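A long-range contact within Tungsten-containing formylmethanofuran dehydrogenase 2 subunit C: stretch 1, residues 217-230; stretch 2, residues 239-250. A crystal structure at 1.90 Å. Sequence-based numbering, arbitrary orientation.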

# COMPACT_ATOMS: atom_id res chain seq x y z
N GLU C 217 -13.86 5.86 15.57
CA GLU C 217 -14.55 5.56 14.31
C GLU C 217 -15.97 6.10 14.36
O GLU C 217 -16.55 6.19 15.43
CB GLU C 217 -14.64 4.05 14.11
CG GLU C 217 -13.30 3.33 14.04
CD GLU C 217 -13.48 1.82 14.11
OE1 GLU C 217 -14.12 1.26 13.19
OE2 GLU C 217 -13.10 1.23 15.14
N PHE C 218 -16.52 6.44 13.20
CA PHE C 218 -17.89 6.95 13.10
C PHE C 218 -18.63 6.21 11.95
O PHE C 218 -18.20 5.12 11.59
CB PHE C 218 -17.90 8.48 13.02
CG PHE C 218 -19.22 9.20 13.23
CD1 PHE C 218 -20.10 8.79 14.24
CD2 PHE C 218 -19.61 10.24 12.40
CE1 PHE C 218 -21.33 9.43 14.41
CE2 PHE C 218 -20.84 10.87 12.58
CZ PHE C 218 -21.68 10.48 13.59
N LEU C 219 -19.75 6.76 11.44
CA LEU C 219 -20.64 6.08 10.52
C LEU C 219 -20.96 6.90 9.26
O LEU C 219 -21.26 8.10 9.35
CB LEU C 219 -21.90 5.82 11.33
CG LEU C 219 -21.81 4.76 12.46
CD1 LEU C 219 -23.03 4.84 13.36
CD2 LEU C 219 -21.71 3.35 11.89
N ALA C 220 -20.93 6.22 8.10
CA ALA C 220 -21.15 6.85 6.80
C ALA C 220 -22.60 7.27 6.51
O ALA C 220 -22.82 8.00 5.55
CB ALA C 220 -20.62 5.95 5.70
N GLY C 221 -23.56 6.82 7.33
CA GLY C 221 -24.95 7.22 7.21
C GLY C 221 -25.26 8.60 7.77
O GLY C 221 -26.41 9.04 7.72
N PHE C 222 -24.26 9.32 8.31
CA PHE C 222 -24.46 10.66 8.86
C PHE C 222 -24.09 11.73 7.83
O PHE C 222 -23.20 11.51 7.02
CB PHE C 222 -23.66 10.84 10.15
CG PHE C 222 -24.35 10.27 11.36
CD1 PHE C 222 -24.32 8.91 11.63
CD2 PHE C 222 -25.07 11.09 12.23
CE1 PHE C 222 -24.98 8.38 12.74
CE2 PHE C 222 -25.74 10.55 13.33
CZ PHE C 222 -25.70 9.20 13.57
N LYS C 223 -24.79 12.88 7.85
CA LYS C 223 -24.50 14.01 6.97
C LYS C 223 -23.79 15.05 7.80
O LYS C 223 -24.24 15.38 8.89
CB LYS C 223 -25.79 14.62 6.41
CG LYS C 223 -25.59 15.79 5.46
CD LYS C 223 -26.94 16.33 5.00
CE LYS C 223 -26.79 17.47 4.01
NZ LYS C 223 -27.75 18.57 4.29
N TYR C 224 -22.70 15.59 7.27
CA TYR C 224 -21.92 16.63 7.95
C TYR C 224 -22.57 18.00 7.71
O TYR C 224 -22.77 18.36 6.55
CB TYR C 224 -20.47 16.59 7.44
CG TYR C 224 -19.59 17.69 7.99
CD1 TYR C 224 -19.38 17.81 9.36
CD2 TYR C 224 -18.98 18.61 7.15
CE1 TYR C 224 -18.58 18.82 9.88
CE2 TYR C 224 -18.18 19.63 7.66
CZ TYR C 224 -17.96 19.72 9.02
OH TYR C 224 -17.21 20.74 9.55
N LEU C 225 -22.91 18.73 8.79
CA LEU C 225 -23.57 20.05 8.71
C LEU C 225 -22.65 21.25 8.94
O LEU C 225 -23.06 22.37 8.66
CB LEU C 225 -24.74 20.11 9.71
CG LEU C 225 -25.88 19.07 9.54
CD1 LEU C 225 -26.96 19.33 10.55
CD2 LEU C 225 -26.49 19.10 8.14
N GLY C 226 -21.43 21.03 9.42
CA GLY C 226 -20.48 22.11 9.68
C GLY C 226 -20.06 22.14 11.14
O GLY C 226 -20.18 21.13 11.84
N VAL C 227 -19.66 23.32 11.64
CA VAL C 227 -19.23 23.49 13.03
C VAL C 227 -20.19 24.43 13.73
O VAL C 227 -20.62 25.45 13.17
CB VAL C 227 -17.75 23.97 13.12
CG1 VAL C 227 -17.39 24.52 14.51
CG2 VAL C 227 -16.80 22.84 12.74
N GLU C 228 -20.50 24.11 14.99
CA GLU C 228 -21.26 24.98 15.86
C GLU C 228 -20.40 25.28 17.08
O GLU C 228 -19.56 24.45 17.46
CB GLU C 228 -22.60 24.39 16.23
CG GLU C 228 -23.54 24.38 15.05
CD GLU C 228 -25.00 24.55 15.41
OE1 GLU C 228 -25.61 25.54 14.95
OE2 GLU C 228 -25.52 23.72 16.19
N LYS C 229 -20.54 26.49 17.64
CA LYS C 229 -19.72 26.93 18.77
C LYS C 229 -20.56 27.32 19.98
O LYS C 229 -21.66 27.86 19.81
CB LYS C 229 -18.76 28.06 18.35
CG LYS C 229 -19.44 29.35 17.93
CD LYS C 229 -18.47 30.46 17.61
CE LYS C 229 -19.20 31.62 16.99
NZ LYS C 229 -18.29 32.75 16.65
N ASP C 230 -20.06 27.05 21.19
CA ASP C 230 -20.72 27.40 22.45
C ASP C 230 -22.19 26.99 22.42
O ASP C 230 -23.09 27.82 22.53
CB ASP C 230 -20.53 28.89 22.74
CG ASP C 230 -19.06 29.33 22.75
OD1 ASP C 230 -18.22 28.55 23.25
OD2 ASP C 230 -18.76 30.42 22.22
N PRO C 239 -19.18 24.79 26.21
CA PRO C 239 -18.30 25.73 25.50
C PRO C 239 -17.35 25.05 24.51
O PRO C 239 -16.98 23.90 24.70
CB PRO C 239 -17.52 26.40 26.63
CG PRO C 239 -17.45 25.35 27.69
CD PRO C 239 -18.76 24.62 27.62
N GLY C 240 -16.97 25.79 23.48
CA GLY C 240 -16.06 25.29 22.46
C GLY C 240 -16.72 24.96 21.15
O GLY C 240 -17.94 25.07 21.01
N ALA C 241 -15.91 24.52 20.18
CA ALA C 241 -16.37 24.18 18.85
C ALA C 241 -16.64 22.68 18.71
O ALA C 241 -15.88 21.85 19.21
CB ALA C 241 -15.35 24.64 17.80
N PHE C 242 -17.73 22.35 17.99
CA PHE C 242 -18.14 20.97 17.72
C PHE C 242 -18.50 20.76 16.25
O PHE C 242 -19.24 21.57 15.69
CB PHE C 242 -19.39 20.61 18.56
CG PHE C 242 -19.16 20.60 20.05
CD1 PHE C 242 -19.24 21.78 20.79
CD2 PHE C 242 -18.83 19.43 20.71
CE1 PHE C 242 -19.01 21.77 22.17
CE2 PHE C 242 -18.60 19.42 22.09
CZ PHE C 242 -18.69 20.59 22.81
N TYR C 243 -18.03 19.64 15.66
CA TYR C 243 -18.46 19.20 14.33
C TYR C 243 -19.88 18.68 14.55
O TYR C 243 -20.11 17.98 15.54
CB TYR C 243 -17.61 18.04 13.79
CG TYR C 243 -16.20 18.44 13.43
CD1 TYR C 243 -15.96 19.38 12.44
CD2 TYR C 243 -15.11 17.80 14.01
CE1 TYR C 243 -14.66 19.74 12.08
CE2 TYR C 243 -13.80 18.14 13.66
CZ TYR C 243 -13.58 19.12 12.70
OH TYR C 243 -12.30 19.45 12.33
N LYS C 244 -20.83 19.08 13.70
CA LYS C 244 -22.25 18.72 13.81
C LYS C 244 -22.62 17.77 12.67
O LYS C 244 -22.32 18.03 11.51
CB LYS C 244 -23.12 19.99 13.76
CG LYS C 244 -24.60 19.74 14.01
CD LYS C 244 -25.39 21.04 13.90
CE LYS C 244 -26.84 20.87 14.24
NZ LYS C 244 -27.57 22.17 14.19
N PHE C 245 -23.29 16.68 13.03
CA PHE C 245 -23.74 15.65 12.08
C PHE C 245 -25.20 15.32 12.30
O PHE C 245 -25.64 15.28 13.45
CB PHE C 245 -22.93 14.36 12.29
CG PHE C 245 -21.45 14.48 12.05
CD1 PHE C 245 -20.91 14.24 10.79
CD2 PHE C 245 -20.58 14.78 13.09
CE1 PHE C 245 -19.53 14.31 10.57
CE2 PHE C 245 -19.21 14.87 12.88
CZ PHE C 245 -18.69 14.64 11.62
N GLU C 246 -25.94 15.03 11.22
CA GLU C 246 -27.35 14.62 11.28
C GLU C 246 -27.50 13.20 10.73
O GLU C 246 -26.93 12.86 9.69
CB GLU C 246 -28.24 15.58 10.48
CG GLU C 246 -29.73 15.34 10.70
CD GLU C 246 -30.61 16.12 9.75
OE1 GLU C 246 -30.40 16.01 8.52
OE2 GLU C 246 -31.52 16.83 10.24
N GLY C 247 -28.29 12.39 11.43
CA GLY C 247 -28.51 11.02 11.00
C GLY C 247 -29.35 10.22 11.97
O GLY C 247 -30.06 10.81 12.80
N ASP C 248 -29.28 8.88 11.95
CA ASP C 248 -28.53 8.03 11.03
C ASP C 248 -29.43 7.83 9.81
O ASP C 248 -30.51 7.24 9.93
CB ASP C 248 -28.24 6.69 11.73
CG ASP C 248 -27.43 5.67 10.96
OD1 ASP C 248 -27.28 5.82 9.73
OD2 ASP C 248 -26.99 4.68 11.59
N HIS C 249 -29.00 8.28 8.62
CA HIS C 249 -29.85 8.18 7.43
C HIS C 249 -30.03 6.75 6.86
O HIS C 249 -30.69 6.60 5.85
CB HIS C 249 -29.43 9.16 6.35
CG HIS C 249 -29.44 10.60 6.77
ND1 HIS C 249 -28.28 11.31 6.65
CD2 HIS C 249 -30.38 11.41 7.33
CE1 HIS C 249 -28.54 12.52 7.09
NE2 HIS C 249 -29.76 12.63 7.52
N ALA C 250 -29.56 5.69 7.57
CA ALA C 250 -29.95 4.31 7.28
C ALA C 250 -31.42 4.15 7.73
O ALA C 250 -32.07 3.22 7.30
CB ALA C 250 -29.09 3.32 8.05

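How do the two backbones meet? They run as two antiparallel strands, one through Lys223 to Glu228 and the other through Phe242 to Glu246, with axes that approach to 4.6 Å and N-to-C directions 147° apart. At one end Lys223 and Glu246 form a hydrogen-bonded pair, Lys223 N to Glu246 O at 2.8 Å and Glu246 N to Lys223 O at 2.9 Å. Further along, Glu228 and Phe242 repeat the pattern, Glu228 N to Phe242 O at 2.9 Å and Phe242 N to Glu228 O at 2.8 Å. Between these pairs the register shifts by one residue: Lys244 O accepts from Leu225 N (2.9 Å), while Lys244 N gives its hydrogen to Gly226 O (2.8 Å). The extra residue is accommodated at Leu225 and Gly226, and Gly226 has phi/psi of 121/-154, where a CB would be jammed against the preceding carbonyl oxygen.

What secures the two ends of the ladder? Where the chain turns corners at Asp230 and Gly240, Asp230 N donates to Gly240 O (2.9 Å) and Gly240 N returns a bond to the carboxylate, Asp230 OD1, at 3.0 Å and nearly straight. Asp230 thus engages Gly240 through both its backbone and its short acidic side chain. At the other end, a type I turn from Leu219 to Phe222 leads into the first strand, and Gly221 O accepts from His249 N at 2.8 Å. Gly221 has no room for a side chain, since an ideal CB would lie 2.4 Å from Asp248 OD1. That carboxylate oxygen is itself held by Ala250 N, with Asp248 OD1 to Ala250 N at 3.1 Å.

Which side chains pack on the aromatic face? Tyr224, Val227, Tyr243 and Phe245 share it, with Ala241 beside Val227. Phe245 is buried between two rings: Phe218 directs its edge at one face, CE2 lying 3.7 Å from Phe245 CG, and Tyr224 CD1 approaches the opposite face, 3.7 Å from Phe245 CE1. Tyr224 also reaches Tyr243, its CE1 3.7 Å from Tyr243 CD1. Branched Val227 touches two neighbours, its CG2 3.6 Å from Tyr243 CD1 and its CG1 3.9 Å from the small Ala241 CB. Near the cis peptide before Asp248, the flat Phe222 ring receives the backbone over one face, with Gly247 CA 4.0 Å and Asp248 CA 4.2 Å from its centroid. Gly247 suits this close fit: an ideal CB there would be 2.7 Å from Phe222 CD2.

What joins the strands on the other face? Lys244 is fully extended, chi1 to chi4 all t, and its ammonium group forms a salt bridge with Glu228, Lys244 NZ to Glu228 OE2 at 3.3 Å, the hydrogen bond being weak. Its aliphatic length also serves the contact, for Lys244 CE lies 4.0 Å from Leu225 CD1. The same leucine methyl, Leu225 CD1, is 4.0 Å from Glu246 CB, so apolar packing accompanies the charged pair. Lys223 lays its CB 3.5 Å from His249 CE1, at the imidazole edge, before its amino end leads away.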